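Local coordinates for protein carboxylesterase SOBER1 (Arabidopsis thaliana, PDB 6AVX) that hydrolyses carboxylic esters with short acyl chains and phosphatidylcholine, and dampens the plant hypersensitive response to the bacterial effector AvrBsT, at residues 45-48 with 54-57; 101-106 with 205-210. The protein carries 1 engineered substitution. One frame throughout, in Å; residues are numbered along the deposited sequence. Where two conformers were deposited one is given.

Contact 1: residues 45-48 with 54-57; sequences FNPV and AVMR
With CG of Phe45 turned beside its backbone N and anti to the carbonyl carbon (chi1 -73°), and CG of Arg57 set the same way (chi1 -68°), ring and arginine chain leave the same face of the two strands and run into each other. Extended from CG to NE, the arginine runs alongside the ring: its CG sits over one face, toward the rim, 4.0 Å from the Phe45 centroid in a CH-pi contact. Further out, CE2 of Phe45 lies over one face of the guanidinium, 3.5 Å from Arg57 NH1, with the two planes 41° apart. NH2 of Arg57 is hydrogen-bonded to the carbonyl oxygen of Ala43, which ties down the end of the chain beside the ring. Val55 extends this side of the hairpin, its CG1 resting against CB of Phe45 at 3.7 Å while its CG2 faces the Pro47 ring. Strands 45-48 and 54-57 form a two-stranded antiparallel beta hairpin, separate from the parallel central sheet of the alpha/beta hydrolase fold and strongly twisted. Asn46 and Met56 form a hydrogen-bonded pair: Asn46 N reaches Met56 O at 3.0 Å, and Met56 N reaches Asn46 O at 3.1 Å, both nearly straight at hydrogen but well out of the carbonyl planes. Met56 O also receives a CA-H...O contact from Phe45, and Asn46 O one from Val55. On the other face Met56 CG meets Val48 CG2 at 3.6 Å, the side chains crossing at about a right angle. Val48 is buried against Leu14 and Ser58, and Asn46 ND2 donates to the carbonyl oxygen of Ser58.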
loop_
_atom_site.group_PDB
_atom_site.type_symbol
_atom_site.label_atom_id
_atom_site.label_comp_id
_atom_site.label_asym_id
_atom_site.label_seq_id
_atom_site.Cartn_x
_atom_site.Cartn_y
_atom_site.Cartn_z
ATOM N N PHE A 45 -13.288 -11.026 6.897
ATOM C CA PHE A 45 -12.885 -12.413 7.113
ATOM C C PHE A 45 -13.111 -13.205 5.831
ATOM O O PHE A 45 -14.256 -13.455 5.429
ATOM C CB PHE A 45 -13.674 -13.016 8.276
ATOM C CG PHE A 45 -13.234 -12.498 9.605
ATOM C CD1 PHE A 45 -12.069 -12.970 10.184
ATOM C CD2 PHE A 45 -13.939 -11.513 10.256
ATOM C CE1 PHE A 45 -11.625 -12.484 11.390
ATOM C CE2 PHE A 45 -13.499 -11.021 11.490
ATOM C CZ PHE A 45 -12.330 -11.507 12.040
ATOM N N ASN A 46 -12.026 -13.636 5.198
ATOM C CA ASN A 46 -12.072 -14.386 3.955
ATOM C C ASN A 46 -11.219 -15.637 4.101
ATOM O O ASN A 46 -10.239 -15.642 4.863
ATOM C CB ASN A 46 -11.486 -13.567 2.794
ATOM C CG ASN A 46 -12.329 -12.384 2.422
ATOM O OD1 ASN A 46 -13.470 -12.524 1.984
ATOM N ND2 ASN A 46 -11.780 -11.195 2.561
ATOM N N PRO A 47 -11.536 -16.707 3.370
ATOM C CA PRO A 47 -10.597 -17.831 3.290
ATOM C C PRO A 47 -9.330 -17.408 2.565
ATOM O O PRO A 47 -9.343 -16.566 1.660
ATOM C CB PRO A 47 -11.358 -18.888 2.480
ATOM C CG PRO A 47 -12.737 -18.367 2.335
ATOM C CD PRO A 47 -12.695 -16.903 2.488
ATOM N N VAL A 48 -8.208 -17.979 2.986
ATOM C CA VAL A 48 -6.907 -17.625 2.426
ATOM C C VAL A 48 -6.207 -18.891 1.940
ATOM O O VAL A 48 -5.904 -19.795 2.735
ATOM C CB VAL A 48 -6.036 -16.856 3.428
ATOM C CG1 VAL A 48 -4.691 -16.520 2.820
ATOM C CG2 VAL A 48 -6.752 -15.598 3.878
ATOM N N ALA A 54 -8.031 -21.446 5.519
ATOM C CA ALA A 54 -8.420 -20.912 6.813
ATOM C C ALA A 54 -8.897 -19.471 6.673
ATOM O O ALA A 54 -8.359 -18.691 5.879
ATOM C CB ALA A 54 -7.241 -20.978 7.785
ATOM N N VAL A 55 -9.902 -19.129 7.458
ATOM C CA VAL A 55 -10.519 -17.816 7.400
ATOM C C VAL A 55 -9.810 -16.872 8.361
ATOM O O VAL A 55 -9.523 -17.217 9.514
ATOM C CB VAL A 55 -12.021 -17.933 7.720
ATOM C CG1 VAL A 55 -12.648 -16.558 7.940
ATOM C CG2 VAL A 55 -12.741 -18.707 6.611
ATOM N N MET A 56 -9.537 -15.661 7.890
ATOM C CA MET A 56 -8.880 -14.631 8.681
ATOM C C MET A 56 -9.122 -13.311 7.974
ATOM O O MET A 56 -9.569 -13.284 6.829
ATOM C CB MET A 56 -7.382 -14.934 8.803
ATOM C CG MET A 56 -6.670 -15.047 7.458
ATOM S SD MET A 56 -5.064 -15.851 7.581
ATOM C CE MET A 56 -5.559 -17.509 8.070
ATOM N N ARG A 57 -8.815 -12.215 8.644
ATOM C CA ARG A 57 -8.932 -10.932 7.969
ATOM C C ARG A 57 -7.926 -10.902 6.831
ATOM O O ARG A 57 -6.734 -11.174 7.029
ATOM C CB ARG A 57 -8.670 -9.783 8.927
ATOM C CG ARG A 57 -9.717 -9.623 9.993
ATOM C CD ARG A 57 -9.696 -8.202 10.568
ATOM N NE ARG A 57 -10.659 -8.040 11.659
ATOM C CZ ARG A 57 -11.959 -7.862 11.494
ATOM N NH1 ARG A 57 -12.749 -7.768 12.556
ATOM N NH2 ARG A 57 -12.495 -7.756 10.296
#

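Contact 2: residues 101-106 with 205-210; sequences NVFICG and ESWIKR
Phe103 meets Ile208 and Trp207 where a central strand of the parallel sheet of the alpha/beta hydrolase fold is covered by the C-terminal helix, 198-212. Ile208 CG2 stands almost over the middle of the Phe103 ring, 3.9 Å from its centroid and 11° off the normal, a CH-pi contact. This methyl is anti to the backbone N of Ile208, whereas CG1 turns beside that N and reaches Phe103 CD2 at 3.9 Å, so both branches of the isoleucine press on the phenylalanine. Trp207 supplies the second aromatic group: the edge of Phe103 points toward the face of its six-membered ring in an offset edge-to-face pair, with centroids 6.0 Å apart and planes at 77°. The nearest atoms of this aromatic pair are Phe103 CD2 and Trp207 CZ3, 4.1 Å apart. All three side chains are buried. Arg211 and Leu212 of the same helix also touch Phe103, and Leu33 packs on Ile208. Behind the ring, the backbone of Phe103 is hydrogen-bonded to Phe7 and Leu9 of the neighbouring strand 7-11, while Glu205, one turn before Ile208 on the helix, bonds through OE2 to Ser30 OG.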
loop_
_atom_site.group_PDB
_atom_site.type_symbol
_atom_site.label_atom_id
_atom_site.label_comp_id
_atom_site.label_asym_id
_atom_site.label_seq_id
_atom_site.Cartn_x
_atom_site.Cartn_y
_atom_site.Cartn_z
ATOM N N ASN A 101 -4.154 15.766 -0.843
ATOM C CA ASN A 101 -3.894 15.639 0.586
ATOM C C ASN A 101 -4.258 14.257 1.116
ATOM O O ASN A 101 -4.285 14.063 2.344
ATOM C CB ASN A 101 -4.628 16.737 1.361
ATOM C CG ASN A 101 -3.969 18.100 1.213
ATOM O OD1 ASN A 101 -3.271 18.374 0.241
ATOM N ND2 ASN A 101 -4.174 18.954 2.204
ATOM N N VAL A 102 -4.523 13.304 0.226
ATOM C CA VAL A 102 -4.855 11.929 0.583
ATOM C C VAL A 102 -3.614 11.085 0.382
ATOM O O VAL A 102 -3.025 11.086 -0.707
ATOM C CB VAL A 102 -5.992 11.397 -0.303
ATOM C CG1 VAL A 102 -6.207 9.905 -0.082
ATOM C CG2 VAL A 102 -7.277 12.185 -0.048
ATOM N N PHE A 103 -3.238 10.331 1.404
ATOM C CA PHE A 103 -2.120 9.401 1.341
ATOM C C PHE A 103 -2.620 8.014 1.700
ATOM O O PHE A 103 -3.359 7.863 2.683
ATOM C CB PHE A 103 -1.011 9.838 2.300
ATOM C CG PHE A 103 -0.409 11.139 1.908
ATOM C CD1 PHE A 103 -1.012 12.332 2.264
ATOM C CD2 PHE A 103 0.720 11.171 1.122
ATOM C CE1 PHE A 103 -0.474 13.547 1.839
ATOM C CE2 PHE A 103 1.255 12.379 0.713
ATOM C CZ PHE A 103 0.658 13.547 1.072
ATOM N N ILE A 104 -2.250 7.018 0.903
ATOM C CA ILE A 104 -2.602 5.624 1.143
ATOM C C ILE A 104 -1.313 4.892 1.480
ATOM O O ILE A 104 -0.331 5.011 0.751
ATOM C CB ILE A 104 -3.265 4.985 -0.092
ATOM C CG1 ILE A 104 -4.289 5.920 -0.756
ATOM C CG2 ILE A 104 -3.906 3.660 0.294
ATOM C CD1 ILE A 104 -5.406 6.356 0.135
ATOM N N CYS A 105 -1.318 4.124 2.564
ATOM C CA CYS A 105 -0.134 3.406 3.010
ATOM C C CYS A 105 -0.538 2.012 3.432
ATOM O O CYS A 105 -1.680 1.784 3.830
ATOM C CB CYS A 105 0.474 4.075 4.247
ATOM S SG CYS A 105 0.754 5.840 4.179
ATOM N N GLY A 106 0.405 1.085 3.411
ATOM C CA GLY A 106 0.082 -0.229 3.933
ATOM C C GLY A 106 1.268 -1.165 3.957
ATOM O O GLY A 106 2.246 -1.002 3.215
ATOM N N GLU A 205 7.117 9.637 7.042
ATOM C CA GLU A 205 6.627 10.925 7.535
ATOM C C GLU A 205 7.314 12.076 6.820
ATOM O O GLU A 205 6.660 13.035 6.403
ATOM C CB GLU A 205 6.851 11.037 9.040
ATOM C CG GLU A 205 6.432 12.400 9.613
ATOM C CD GLU A 205 6.589 12.482 11.109
ATOM O OE1 GLU A 205 7.589 11.931 11.608
ATOM O OE2 GLU A 205 5.706 13.052 11.767
ATOM N N SER A 206 8.631 11.998 6.672
ATOM C CA SER A 206 9.363 13.061 5.987
ATOM C C SER A 206 8.915 13.193 4.536
ATOM O O SER A 206 8.836 14.306 4.004
ATOM C CB SER A 206 10.861 12.791 6.058
ATOM O OG SER A 206 11.322 12.870 7.392
ATOM N N TRP A 207 8.661 12.063 3.868
ATOM C CA TRP A 207 8.173 12.074 2.489
ATOM C C TRP A 207 6.787 12.703 2.394
ATOM O O TRP A 207 6.538 13.517 1.504
ATOM C CB TRP A 207 8.201 10.638 1.972
ATOM C CG TRP A 207 7.484 10.332 0.690
ATOM C CD1 TRP A 207 7.947 10.479 -0.585
ATOM C CD2 TRP A 207 6.184 9.738 0.580
ATOM N NE1 TRP A 207 6.998 10.016 -1.480
ATOM C CE2 TRP A 207 5.912 9.559 -0.787
ATOM C CE3 TRP A 207 5.236 9.333 1.512
ATOM C CZ2 TRP A 207 4.715 8.994 -1.242
ATOM C CZ3 TRP A 207 4.052 8.778 1.058
ATOM C CH2 TRP A 207 3.809 8.610 -0.302
ATOM N N ILE A 208 5.882 12.374 3.315
ATOM C CA ILE A 208 4.581 13.037 3.330
ATOM C C ILE A 208 4.751 14.538 3.510
ATOM O O ILE A 208 4.119 15.339 2.811
ATOM C CB ILE A 208 3.668 12.433 4.413
ATOM C CG1 ILE A 208 3.332 10.986 4.059
ATOM C CG2 ILE A 208 2.391 13.241 4.526
ATOM C CD1 ILE A 208 2.537 10.245 5.135
ATOM N N LYS A 209 5.600 14.943 4.459
ATOM C CA LYS A 209 5.843 16.366 4.687
ATOM C C LYS A 209 6.350 17.051 3.430
ATOM O O LYS A 209 5.926 18.166 3.109
ATOM C CB LYS A 209 6.842 16.552 5.820
ATOM C CG LYS A 209 6.232 16.235 7.179
ATOM C CD LYS A 209 7.256 16.206 8.289
ATOM C CE LYS A 209 8.053 17.482 8.345
ATOM N NZ LYS A 209 8.900 17.518 9.578
ATOM N N ARG A 210 7.279 16.421 2.727
ATOM C CA ARG A 210 7.813 17.004 1.500
ATOM C C ARG A 210 6.738 17.111 0.435
ATOM O O ARG A 210 6.654 18.116 -0.285
ATOM C CB ARG A 210 8.968 16.153 0.988
ATOM C CG ARG A 210 9.682 16.694 -0.237
ATOM C CD ARG A 210 10.841 15.781 -0.639
ATOM N NE ARG A 210 11.426 15.144 0.540
ATOM C CZ ARG A 210 11.375 13.843 0.822
ATOM N NH1 ARG A 210 10.799 12.980 -0.005
ATOM N NH2 ARG A 210 11.923 13.398 1.943
#

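How the contacts relate
Contact 1 closes along the chain before contact 2 opens, and the two lie on opposite sides of the chain's centre, about 29 Å between centres and about 13 Å at their nearest atoms. They share no strand or helix: residues 45-48 and 54-57 form a local surface hairpin, whereas 101-106 and 205-210 bring a central strand and the last helix together across 98 intervening residues. The side chain of Val48 in the hairpin lies about 11 Å from that of Ser108, the probable nucleophile. Strand 102-107 of contact 2 leads through Gly106 into the turn, consistent with a nucleophile elbow, that carries this serine.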